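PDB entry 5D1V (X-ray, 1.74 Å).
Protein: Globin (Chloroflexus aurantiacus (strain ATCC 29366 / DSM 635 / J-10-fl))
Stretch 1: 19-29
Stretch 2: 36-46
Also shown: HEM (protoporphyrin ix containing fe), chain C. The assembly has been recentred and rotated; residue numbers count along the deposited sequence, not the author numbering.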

ATOM      1  N   ILE A  19      -0.016 -12.588  13.302  1.00 11.89           N
ATOM      2  CA  ILE A  19      -0.023 -12.236  11.887  1.00 12.19           C
ATOM      3  C   ILE A  19      -1.144 -12.990  11.178  1.00 13.67           C
ATOM      4  O   ILE A  19      -1.939 -12.395  10.472  1.00 10.77           O
ATOM      5  CB  ILE A  19       1.340 -12.544  11.236  1.00 13.81           C
ATOM      6  CG1 ILE A  19       2.415 -11.574  11.737  1.00 15.09           C
ATOM      7  CG2 ILE A  19       1.257 -12.415   9.739  1.00 11.79           C
ATOM      8  CD1 ILE A  19       3.840 -11.968  11.330  1.00 15.25           C
ATOM      9  N   VAL A  20      -1.189 -14.305  11.356  1.00 14.55           N
ATOM     10  CA  VAL A  20      -2.101 -15.148  10.568  1.00  8.79           C
ATOM     11  C   VAL A  20      -3.541 -14.930  11.028  1.00 13.17           C
ATOM     12  O   VAL A  20      -4.443 -14.936  10.199  1.00 10.85           O
ATOM     13  CB  VAL A  20      -1.701 -16.638  10.655  1.00 14.91           C
ATOM     14  CG1 VAL A  20      -2.736 -17.513   9.995  1.00 20.48           C
ATOM     15  CG2 VAL A  20      -0.343 -16.858  10.009  1.00 12.34           C
ATOM     16  N   ASP A  21      -3.757 -14.720  12.325  1.00 14.19           N
ATOM     17  CA  ASP A  21      -5.098 -14.403  12.819  1.00 12.46           C
ATOM     18  C   ASP A  21      -5.639 -13.143  12.116  1.00 16.24           C
ATOM     19  O   ASP A  21      -6.796 -13.090  11.709  1.00 12.45           O
ATOM     20  CB  ASP A  21      -5.127 -14.172  14.340  1.00 15.84           C
ATOM     21  CG  ASP A  21      -5.055 -15.464  15.164  1.00 18.89           C
ATOM     22  OD1 ASP A  21      -5.042 -16.579  14.608  1.00 20.79           O
ATOM     23  OD2 ASP A  21      -5.027 -15.338  16.397  1.00 20.90           O
ATOM     24  N   ILE A  22      -4.810 -12.121  12.002  1.00 13.89           N
ATOM     25  CA  ILE A  22      -5.262 -10.841  11.470  1.00 12.62           C
ATOM     26  C   ILE A  22      -5.519 -11.002   9.969  1.00 13.70           C
ATOM     27  O   ILE A  22      -6.510 -10.507   9.413  1.00 13.12           O
ATOM     28  CB  ILE A  22      -4.243  -9.748  11.785  1.00 12.06           C
ATOM     29  CG1 ILE A  22      -4.254  -9.458  13.284  1.00 15.83           C
ATOM     30  CG2 ILE A  22      -4.577  -8.456  11.039  1.00 13.95           C
ATOM     31  CD1 ILE A  22      -3.055  -8.617  13.737  1.00 24.67           C
ATOM     32  N   PHE A  23      -4.612 -11.717   9.318  1.00 10.56           N
ATOM     33  CA  PHE A  23      -4.689 -11.937   7.882  1.00  9.32           C
ATOM     34  C   PHE A  23      -5.980 -12.701   7.576  1.00 12.96           C
ATOM     35  O   PHE A  23      -6.755 -12.282   6.729  1.00 13.10           O
ATOM     36  CB  PHE A  23      -3.460 -12.690   7.387  1.00 11.00           C
ATOM     37  CG  PHE A  23      -3.553 -13.122   5.960  1.00 14.01           C
ATOM     38  CD1 PHE A  23      -3.402 -12.196   4.950  1.00 13.44           C
ATOM     39  CD2 PHE A  23      -3.797 -14.440   5.626  1.00 17.82           C
ATOM     40  CE1 PHE A  23      -3.478 -12.564   3.634  1.00 10.92           C
ATOM     41  CE2 PHE A  23      -3.884 -14.822   4.282  1.00 12.56           C
ATOM     42  CZ  PHE A  23      -3.728 -13.869   3.296  1.00  9.78           C
ATOM     43  N   TYR A  24      -6.225 -13.798   8.288  1.00 11.00           N
ATOM     44  CA  TYR A  24      -7.386 -14.627   7.984  1.00 13.64           C
ATOM     45  C   TYR A  24      -8.704 -13.921   8.301  1.00 13.60           C
ATOM     46  O   TYR A  24      -9.697 -14.120   7.599  1.00 16.94           O
ATOM     47  CB  TYR A  24      -7.280 -15.962   8.714  1.00 16.61           C
ATOM     48  CG  TYR A  24      -6.816 -17.047   7.769  1.00 17.08           C
ATOM     49  CD1 TYR A  24      -5.482 -17.198   7.446  1.00 13.69           C
ATOM     50  CD2 TYR A  24      -7.726 -17.892   7.171  1.00 15.70           C
ATOM     51  CE1 TYR A  24      -5.060 -18.161   6.556  1.00 15.48           C
ATOM     52  CE2 TYR A  24      -7.328 -18.860   6.291  1.00 12.67           C
ATOM     53  CZ  TYR A  24      -5.988 -18.994   5.972  1.00 12.66           C
ATOM     54  OH  TYR A  24      -5.595 -19.978   5.098  1.00 15.45           O
ATOM     55  N   ALA A  25      -8.711 -13.062   9.316  1.00 13.83           N
ATOM     56  CA  ALA A  25      -9.921 -12.298   9.622  1.00 17.02           C
ATOM     57  C   ALA A  25     -10.297 -11.425   8.430  1.00 14.85           C
ATOM     58  O   ALA A  25     -11.480 -11.304   8.062  1.00 14.27           O
ATOM     59  CB  ALA A  25      -9.726 -11.436  10.881  1.00 16.21           C
ATOM     60  N   ARG A  26      -9.279 -10.829   7.830  1.00 12.91           N
ATOM     61  CA  ARG A  26      -9.440  -9.981   6.665  1.00 13.22           C
ATOM     62  C   ARG A  26      -9.844 -10.795   5.445  1.00 20.10           C
ATOM     63  O   ARG A  26     -10.723 -10.395   4.704  1.00 18.95           O
ATOM     64  CB  ARG A  26      -8.137  -9.202   6.413  1.00 14.64           C
ATOM     65  CG  ARG A  26      -7.886  -8.235   7.534  1.00 17.35           C
ATOM     66  CD  ARG A  26      -6.566  -7.546   7.455  1.00 29.35           C
ATOM     67  NE  ARG A  26      -6.608  -6.676   6.301  1.00 41.45           N
ATOM     68  CZ  ARG A  26      -6.637  -5.352   6.329  1.00 25.22           C
ATOM     69  NH1 ARG A  26      -6.578  -4.674   7.465  1.00 22.53           N
ATOM     70  NH2 ARG A  26      -6.704  -4.709   5.181  1.00 32.32           N
ATOM     71  N   VAL A  27      -9.215 -11.944   5.240  1.00 15.62           N
ATOM     72  CA  VAL A  27      -9.610 -12.833   4.149  1.00 11.45           C
ATOM     73  C   VAL A  27     -11.080 -13.187   4.274  1.00 15.55           C
ATOM     74  O   VAL A  27     -11.832 -13.103   3.306  1.00 17.84           O
ATOM     75  CB  VAL A  27      -8.748 -14.104   4.137  1.00 13.88           C
ATOM     76  CG1 VAL A  27      -9.280 -15.133   3.151  1.00 20.87           C
ATOM     77  CG2 VAL A  27      -7.344 -13.746   3.820  1.00 13.16           C
ATOM     78  N   GLU A  28     -11.520 -13.541   5.480  1.00 13.77           N
ATOM     79  CA  GLU A  28     -12.873 -14.035   5.634  1.00 20.39           C
ATOM     80  C   GLU A  28     -13.855 -12.920   5.278  1.00 19.89           C
ATOM     81  O   GLU A  28     -14.940 -13.187   4.776  1.00 20.44           O
ATOM     82  CB  GLU A  28     -13.115 -14.553   7.057  1.00 29.38           C
ATOM     83  CG  GLU A  28     -14.358 -15.438   7.143  1.00 42.53           C
ATOM     84  CD  GLU A  28     -14.326 -16.413   8.310  1.00 37.83           C
ATOM     85  OE1 GLU A  28     -13.437 -16.298   9.184  1.00 31.34           O
ATOM     86  OE2 GLU A  28     -15.199 -17.300   8.341  1.00 36.36           O
ATOM     87  N   ALA A  29     -13.460 -11.672   5.525  1.00 16.66           N
ATOM     88  CA  ALA A  29     -14.351 -10.519   5.328  1.00 15.73           C
ATOM     89  C   ALA A  29     -14.233  -9.891   3.939  1.00 21.14           C
ATOM     90  O   ALA A  29     -14.876  -8.871   3.664  1.00 19.78           O
ATOM     91  CB  ALA A  29     -14.080  -9.467   6.391  1.00 15.36           C
ATOM     92  N   LEU A  36     -12.477 -18.492  -2.720  1.00 12.54           N
ATOM     93  CA  LEU A  36     -11.416 -19.392  -3.140  1.00 11.13           C
ATOM     94  C   LEU A  36     -11.052 -20.392  -2.066  1.00 12.40           C
ATOM     95  O   LEU A  36     -10.476 -21.448  -2.364  1.00 11.37           O
ATOM     96  CB  LEU A  36     -10.174 -18.594  -3.529  1.00 11.71           C
ATOM     97  CG  LEU A  36     -10.287 -17.769  -4.820  1.00 18.15           C
ATOM     98  CD1 LEU A  36      -9.018 -16.912  -5.029  1.00 25.41           C
ATOM     99  CD2 LEU A  36     -10.528 -18.645  -5.997  1.00 17.80           C
ATOM    100  N   PHE A  37     -11.364 -20.043  -0.826  1.00 11.63           N
ATOM    101  CA  PHE A  37     -10.994 -20.825   0.329  1.00 11.24           C
ATOM    102  C   PHE A  37     -12.084 -21.838   0.684  1.00 12.37           C
ATOM    103  O   PHE A  37     -13.256 -21.646   0.349  1.00 14.60           O
ATOM    104  CB  PHE A  37     -10.733 -19.898   1.528  1.00 13.32           C
ATOM    105  CG  PHE A  37      -9.456 -19.089   1.414  1.00 12.27           C
ATOM    106  CD1 PHE A  37      -9.392 -17.962   0.611  1.00 13.06           C
ATOM    107  CD2 PHE A  37      -8.322 -19.474   2.099  1.00 12.95           C
ATOM    108  CE1 PHE A  37      -8.218 -17.232   0.504  1.00 13.76           C
ATOM    109  CE2 PHE A  37      -7.136 -18.738   1.995  1.00 14.54           C
ATOM    110  CZ  PHE A  37      -7.086 -17.634   1.210  1.00 11.93           C
ATOM    111  N   PRO A  38     -11.714 -22.910   1.390  1.00 13.24           N
ATOM    112  CA  PRO A  38     -12.727 -23.935   1.686  1.00 14.43           C
ATOM    113  C   PRO A  38     -13.773 -23.461   2.688  1.00 19.28           C
ATOM    114  O   PRO A  38     -13.615 -22.402   3.275  1.00 16.69           O
ATOM    115  CB  PRO A  38     -11.914 -25.091   2.272  1.00 19.01           C
ATOM    116  CG  PRO A  38     -10.472 -24.762   2.037  1.00 18.04           C
ATOM    117  CD  PRO A  38     -10.379 -23.280   1.892  1.00 15.48           C
ATOM    118  N   ALA A  39     -14.838 -24.242   2.873  1.00 20.34           N
ATOM    119  CA  ALA A  39     -15.837 -23.911   3.882  1.00 19.24           C
ATOM    120  C   ALA A  39     -15.198 -23.794   5.279  1.00 22.53           C
ATOM    121  O   ALA A  39     -15.530 -22.894   6.030  1.00 21.52           O
ATOM    122  CB  ALA A  39     -16.959 -24.942   3.885  1.00 19.99           C
ATOM    123  N   ASP A  40     -14.272 -24.694   5.608  1.00 16.09           N
ATOM    124  CA  ASP A  40     -13.585 -24.697   6.905  1.00 16.00           C
ATOM    125  C   ASP A  40     -12.185 -24.143   6.679  1.00 18.26           C
ATOM    126  O   ASP A  40     -11.372 -24.756   5.972  1.00 14.39           O
ATOM    127  CB  ASP A  40     -13.512 -26.119   7.506  1.00 19.39           C
ATOM    128  CG  ASP A  40     -12.784 -26.168   8.859  1.00 28.58           C
ATOM    129  OD1 ASP A  40     -12.337 -25.102   9.361  1.00 26.79           O
ATOM    130  OD2 ASP A  40     -12.686 -27.288   9.427  1.00 28.76           O
ATOM    131  N   LEU A  41     -11.902 -22.992   7.270  1.00 23.19           N
ATOM    132  CA  LEU A  41     -10.609 -22.341   7.046  1.00 22.70           C
ATOM    133  C   LEU A  41      -9.492 -22.871   7.937  1.00 21.17           C
ATOM    134  O   LEU A  41      -8.332 -22.575   7.676  1.00 14.55           O
ATOM    135  CB  LEU A  41     -10.738 -20.831   7.259  1.00 15.10           C
ATOM    136  CG  LEU A  41     -11.746 -20.093   6.376  1.00 14.64           C
ATOM    137  CD1 LEU A  41     -11.935 -18.666   6.878  1.00 20.63           C
ATOM    138  CD2 LEU A  41     -11.324 -20.068   4.931  1.00 16.53           C
ATOM    139  N   GLU A  42      -9.820 -23.626   8.981  1.00 19.39           N
ATOM    140  CA  GLU A  42      -8.837 -23.873  10.050  1.00 19.53           C
ATOM    141  C   GLU A  42      -7.630 -24.711   9.633  1.00 25.06           C
ATOM    142  O   GLU A  42      -6.490 -24.372  10.003  1.00 14.81           O
ATOM    143  CB  GLU A  42      -9.494 -24.530  11.262  1.00 20.96           C
ATOM    144  CG  GLU A  42     -10.314 -23.572  12.133  1.00 33.95           C
ATOM    145  CD  GLU A  42      -9.503 -22.394  12.678  1.00 38.04           C
ATOM    146  OE1 GLU A  42      -8.342 -22.592  13.127  1.00 30.44           O
ATOM    147  OE2 GLU A  42     -10.033 -21.263  12.642  1.00 39.91           O
ATOM    148  N   PRO A  43      -7.852 -25.809   8.886  1.00 22.70           N
ATOM    149  CA  PRO A  43      -6.645 -26.558   8.511  1.00 13.56           C
ATOM    150  C   PRO A  43      -5.665 -25.752   7.677  1.00 12.25           C
ATOM    151  O   PRO A  43      -4.469 -25.800   7.926  1.00 15.55           O
ATOM    152  CB  PRO A  43      -7.192 -27.744   7.705  1.00 19.03           C
ATOM    153  CG  PRO A  43      -8.610 -27.890   8.141  1.00 23.54           C
ATOM    154  CD  PRO A  43      -9.094 -26.511   8.493  1.00 22.06           C
ATOM    155  N   GLY A  44      -6.172 -25.020   6.697  1.00 13.18           N
ATOM    156  CA  GLY A  44      -5.356 -24.189   5.837  1.00 12.93           C
ATOM    157  C   GLY A  44      -4.689 -23.045   6.577  1.00 16.42           C
ATOM    158  O   GLY A  44      -3.546 -22.697   6.285  1.00 14.73           O
ATOM    159  N   LYS A  45      -5.399 -22.464   7.543  1.00 13.50           N
ATOM    160  CA  LYS A  45      -4.846 -21.416   8.389  1.00 10.25           C
ATOM    161  C   LYS A  45      -3.619 -21.915   9.137  1.00 10.05           C
ATOM    162  O   LYS A  45      -2.586 -21.240   9.124  1.00 10.84           O
ATOM    163  CB  LYS A  45      -5.908 -20.904   9.369  1.00 13.65           C
ATOM    164  CG  LYS A  45      -5.466 -19.777  10.253  1.00 21.95           C
ATOM    165  CD  LYS A  45      -6.613 -19.399  11.220  1.00 20.95           C
ATOM    166  CE  LYS A  45      -6.134 -18.338  12.191  1.00 28.30           C
ATOM    167  NZ  LYS A  45      -6.851 -18.371  13.492  1.00 30.89           N
ATOM    168  N   GLU A  46      -3.712 -23.107   9.736  1.00 13.80           N
ATOM    169  CA  GLU A  46      -2.578 -23.671  10.459  1.00 10.76           C
ATOM    170  C   GLU A  46      -1.428 -23.960   9.498  1.00 12.87           C
ATOM    171  O   GLU A  46      -0.266 -23.709   9.833  1.00  9.90           O
ATOM    172  CB  GLU A  46      -2.960 -24.950  11.220  1.00 19.03           C
ATOM    173  CG  GLU A  46      -1.726 -25.576  11.899  1.00 20.92           C
ATOM    174  CD  GLU A  46      -2.030 -26.714  12.834  1.00 36.39           C
ATOM    175  OE1 GLU A  46      -3.022 -27.439  12.595  1.00 39.59           O
ATOM    176  OE2 GLU A  46      -1.252 -26.891  13.802  1.00 34.02           O
TER
HETATM  177  CHA HEM C 201      -2.937 -21.909   0.712  1.00 10.28           C
HETATM  178  CHB HEM C 201       1.042 -19.164   1.193  1.00 11.58           C
HETATM  179  CHC HEM C 201      -0.672 -16.148  -2.236  1.00 11.04           C
HETATM  180  CHD HEM C 201      -4.993 -18.296  -1.747  1.00 11.20           C
HETATM  181  C1A HEM C 201      -1.701 -21.463   1.102  1.00 11.53           C
HETATM  182  C2A HEM C 201      -0.759 -22.185   1.941  1.00 12.40           C
HETATM  183  C3A HEM C 201       0.341 -21.429   2.063  1.00 11.45           C
HETATM  184  C4A HEM C 201       0.131 -20.200   1.300  1.00  9.78           C
HETATM  185  CMA HEM C 201       1.663 -21.683   2.851  1.00 11.11           C
HETATM  186  CAA HEM C 201      -1.024 -23.584   2.541  1.00 12.25           C
HETATM  187  CBA HEM C 201      -0.246 -24.587   1.674  1.00 14.95           C
HETATM  188  CGA HEM C 201      -0.625 -25.993   2.105  1.00 17.51           C
HETATM  189  O1A HEM C 201      -1.782 -26.415   1.876  1.00 29.44           O
HETATM  190  O2A HEM C 201       0.232 -26.706   2.668  1.00 13.29           O
HETATM  191  C1B HEM C 201       0.935 -18.113   0.293  1.00 10.49           C
HETATM  192  C2B HEM C 201       1.938 -17.109   0.020  1.00  7.91           C
HETATM  193  C3B HEM C 201       1.445 -16.299  -0.945  1.00  9.98           C
HETATM  194  C4B HEM C 201       0.129 -16.738  -1.279  1.00 11.84           C
HETATM  195  CMB HEM C 201       3.311 -17.030   0.731  1.00 10.39           C
HETATM  196  CAB HEM C 201       2.044 -15.054  -1.632  1.00 13.51           C
HETATM  197  CBB HEM C 201       3.091 -14.451  -1.067  1.00 24.84           C
HETATM  198  C1C HEM C 201      -2.006 -16.435  -2.398  1.00  7.48           C
HETATM  199  C2C HEM C 201      -2.951 -15.714  -3.238  1.00  9.18           C
HETATM  200  C3C HEM C 201      -4.141 -16.348  -3.082  1.00 12.62           C
HETATM  201  C4C HEM C 201      -3.995 -17.435  -2.144  1.00 11.25           C
HETATM  202  CMC HEM C 201      -2.574 -14.501  -4.137  1.00  7.59           C
HETATM  203  CAC HEM C 201      -5.489 -15.972  -3.697  1.00 13.37           C
HETATM  204  CBC HEM C 201      -5.636 -14.678  -3.962  1.00 30.69           C
HETATM  205  C1D HEM C 201      -4.814 -19.496  -1.095  1.00  9.72           C
HETATM  206  C2D HEM C 201      -5.816 -20.534  -0.880  1.00 11.85           C
HETATM  207  C3D HEM C 201      -5.229 -21.542  -0.207  1.00 10.17           C
HETATM  208  C4D HEM C 201      -3.851 -21.160   0.029  1.00  9.52           C
HETATM  209  CMD HEM C 201      -7.269 -20.467  -1.374  1.00 10.03           C
HETATM  210  CAD HEM C 201      -5.863 -22.864   0.255  1.00 17.77           C
HETATM  211  CBD HEM C 201      -6.301 -22.684   1.700  1.00 31.62           C
HETATM  212  CGD HEM C 201      -6.897 -23.940   2.262  1.00 26.17           C
HETATM  213  O1D HEM C 201      -7.565 -23.833   3.322  1.00 25.73           O
HETATM  214  O2D HEM C 201      -6.722 -25.030   1.649  1.00 27.56           O
HETATM  215  NA  HEM C 201      -1.112 -20.264   0.718  1.00  9.46           N
HETATM  216  NB  HEM C 201      -0.150 -17.861  -0.521  1.00 10.78           N
HETATM  217  NC  HEM C 201      -2.673 -17.479  -1.787  1.00 11.14           N
HETATM  218  ND  HEM C 201      -3.643 -19.926  -0.529  1.00 12.06           N
HETATM  219 FE   HEM C 201      -1.927 -18.851  -0.518  1.00  9.58          FE
HETATM  220  O   HOH W   1      -7.725 -21.827   4.859  1.00 15.72           O
HETATM  221  O   HOH W   2     -15.393 -19.805   7.506  1.00 24.97           O
HETATM  222  O   HOH W   3      -2.676 -17.831   1.233  1.00 10.82           O

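A small helix contact is often organised by one aromatic side chain, and this globin offers a compact example. Tyr24, on helix 19-28, points its CA-to-CB bond toward the second stretch and has 111 Å² covered by it, the largest area of any residue in the contact. Its chi1, -101°, lies between the usual wells, and in this setting the ring lies against Lys45, whose CB sits 3.9 Å from the ring centroid, almost on the ring normal. Lys45 is fully extended, with all four chi angles t. An outstretched lysine can serve two chemistries: its methylenes pack on Tyr24 and on Val20, where Lys45 CG meets Val20 CG1 at 3.6 Å, while Lys45 NZ reaches Asp21 OD1 at 2.8 Å in a salt bridge. Asp21 directs CA-to-CB away, yet with chi1 m its carboxylate comes back within reach at the exposed margin.

Deeper in, Phe37 (chi1 m) is held between Val27 CG1, 3.5 Å from Phe37 CE1 over one face, and the heme over the other, where Phe37 CE2 lies 3.6 Å from HEM C2D; a flat ring suits this slot. The Tyr24 hydroxyl is not left unsatisfied: Tyr24 OH donates to water 1 at 2.8 Å, which in turn donates to Leu41 O and HEM O1D, tying both stretches to the propionate.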